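Local structure of periplasmic binding protein/LacI transcriptional regulator (Shewanella sp. ANA-3, 5OCP) at residues A[3-8]-A[61-66]. The protein binds L-arabinofuranose in both its alpha and beta forms and probably delivers the sugar in the periplasm to an ABC transporter. Sequence-based numbering, arbitrary orientation.
Sequences VGFSQV and IIAPVV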
loop_
_atom_site.group_PDB
_atom_site.type_symbol
_atom_site.label_atom_id
_atom_site.label_comp_id
_atom_site.label_asym_id
_atom_site.label_seq_id
_atom_site.Cartn_x
_atom_site.Cartn_y
_atom_site.Cartn_z
ATOM N N VAL A 3 9.543 12.726 16.957
ATOM C CA VAL A 3 9.541 12.466 15.522
ATOM C C VAL A 3 8.205 12.813 14.974
ATOM O O VAL A 3 7.182 12.339 15.521
ATOM C CB VAL A 3 9.821 10.956 15.268
ATOM C CG1 VAL A 3 9.712 10.608 13.783
ATOM C CG2 VAL A 3 11.193 10.579 15.797
ATOM N N GLY A 4 8.151 13.664 13.935
ATOM C CA GLY A 4 6.908 13.981 13.275
ATOM C C GLY A 4 6.635 12.951 12.181
ATOM O O GLY A 4 7.588 12.571 11.507
ATOM N N PHE A 5 5.420 12.418 12.104
ATOM C CA PHE A 5 5.066 11.529 11.004
ATOM C C PHE A 5 3.907 12.108 10.234
ATOM O O PHE A 5 2.786 12.243 10.776
ATOM C CB PHE A 5 4.706 10.148 11.531
ATOM C CG PHE A 5 4.222 9.184 10.484
ATOM C CD1 PHE A 5 4.639 9.249 9.185
ATOM C CD2 PHE A 5 3.277 8.288 10.799
ATOM C CE1 PHE A 5 4.208 8.318 8.265
ATOM C CE2 PHE A 5 2.838 7.352 9.902
ATOM C CZ PHE A 5 3.319 7.355 8.639
ATOM N N SER A 6 4.115 12.413 8.941
ATOM C CA SER A 6 3.066 12.869 8.055
ATOM C C SER A 6 2.492 11.710 7.273
ATOM O O SER A 6 3.161 11.157 6.354
ATOM C CB SER A 6 3.558 13.956 7.111
ATOM O OG SER A 6 2.517 14.218 6.111
ATOM N N GLN A 7 1.281 11.254 7.640
ATOM C CA GLN A 7 0.573 10.164 6.980
ATOM C C GLN A 7 -0.359 10.668 5.920
ATOM O O GLN A 7 -0.931 11.798 6.046
ATOM C CB GLN A 7 -0.159 9.358 8.057
ATOM C CG GLN A 7 -0.977 8.158 7.646
ATOM C CD GLN A 7 -0.131 7.074 7.040
ATOM O OE1 GLN A 7 0.411 7.213 5.942
ATOM N NE2 GLN A 7 -0.072 5.946 7.731
ATOM N N VAL A 8 -0.541 9.843 4.912
ATOM C CA VAL A 8 -1.395 10.163 3.771
ATOM C C VAL A 8 -2.857 10.479 4.167
ATOM O O VAL A 8 -3.465 11.460 3.645
ATOM C CB VAL A 8 -1.370 8.978 2.782
ATOM C CG1 VAL A 8 -2.407 9.122 1.717
ATOM C CG2 VAL A 8 0.069 8.780 2.192
ATOM N N ILE A 61 9.261 11.820 9.512
ATOM C CA ILE A 61 8.966 10.676 8.574
ATOM C C ILE A 61 7.784 11.161 7.718
ATOM O O ILE A 61 6.765 11.713 8.221
ATOM C CB ILE A 61 8.557 9.460 9.346
ATOM C CG1 ILE A 61 9.721 9.016 10.259
ATOM C CG2 ILE A 61 8.157 8.302 8.377
ATOM C CD1 ILE A 61 9.322 7.935 11.256
ATOM N N ILE A 62 7.918 10.941 6.420
ATOM C CA ILE A 62 6.862 11.297 5.429
ATOM C C ILE A 62 6.436 10.039 4.593
ATOM O O ILE A 62 7.334 9.368 4.068
ATOM C CB ILE A 62 7.283 12.408 4.437
ATOM C CG1 ILE A 62 7.738 13.648 5.154
ATOM C CG2 ILE A 62 6.183 12.634 3.399
ATOM C CD1 ILE A 62 8.356 14.672 4.217
ATOM N N ALA A 63 5.129 9.681 4.569
ATOM C CA ALA A 63 4.590 8.700 3.688
ATOM C C ALA A 63 3.941 9.528 2.573
ATOM O O ALA A 63 2.843 10.051 2.756
ATOM C CB ALA A 63 3.528 7.831 4.374
ATOM N N PRO A 64 4.632 9.745 1.452
ATOM C CA PRO A 64 4.116 10.777 0.535
ATOM C C PRO A 64 2.955 10.328 -0.351
ATOM O O PRO A 64 2.992 9.243 -0.936
ATOM C CB PRO A 64 5.349 11.075 -0.310
ATOM C CG PRO A 64 6.039 9.726 -0.395
ATOM C CD PRO A 64 5.939 9.228 1.000
ATOM N N VAL A 65 1.879 11.113 -0.420
ATOM C CA VAL A 65 0.693 10.673 -1.197
ATOM C C VAL A 65 0.947 10.506 -2.699
ATOM O O VAL A 65 0.474 9.555 -3.329
ATOM C CB VAL A 65 -0.561 11.582 -0.895
ATOM C CG1 VAL A 65 -0.316 13.044 -1.257
ATOM C CG2 VAL A 65 -1.809 10.949 -1.486
ATOM N N VAL A 66 1.730 11.473 -3.217
ATOM C CA VAL A 66 2.162 11.479 -4.619
ATOM C C VAL A 66 3.627 11.817 -4.613
ATOM O O VAL A 66 4.211 12.140 -3.552
ATOM C CB VAL A 66 1.346 12.483 -5.502
ATOM C CG1 VAL A 66 -0.132 12.036 -5.505
ATOM C CG2 VAL A 66 1.525 13.927 -5.041
#
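Ile61 buries more surface than any other residue, lying against Val3 and Phe5 while its backbone ties the two parallel strands together. Ile61 N donates to Gly4 O at 2.7 Å, and Ile61 O accepts from Ser6 N at 2.8 Å. With CG1 anti to the carbonyl carbon (chi1 -62°) and CG2 anti to N, Ile61 sends its two branches to different neighbours: CD1 meets Val3 CG1 at 3.7 Å, and CG2 touches the Phe5 ring at CD1, also 3.7 Å. The same edge of that ring has Ile61 O in its plane, and Phe5 CA adds a C-H...O contact to this oxygen.

Ala63 carries the pairing one step past the end of strand 59-62, its N donating to Ser6 O at 3.0 Å and almost straight (174°). Its methyl points toward segment 3-8, near both Phe5 CE1 and Gln7 OE1. That amide oxygen is held by Val8 N and by Arg15, while the amide nitrogen of Gln7 bonds to Ser19.

Val8 closes the contact where both chains have left the sheet. Its CG2 presses close on Ala63 O, 3.1 Å away, and CG1, anti to the backbone N (chi1 170°), meets Val65 CG2 at 3.7 Å.

The strands are neighbours in the parallel sheet of one lobe of a periplasmic sugar-binding fold, linked through strand 32-37 and helices 13-29 and 42-54. Gln45 on the second helix bonds to Ser6 OG, Ala63 O and Val65 N, which probably steadies the chain after the strand. Regular backbone bonds thus give way to side-chain contacts, and the nearest atoms of the Val8 side chain and bound arabinofuranose are about 7 Å apart; Val65 O accepts from the pocket residue Arg89, consistent with a second-shell role.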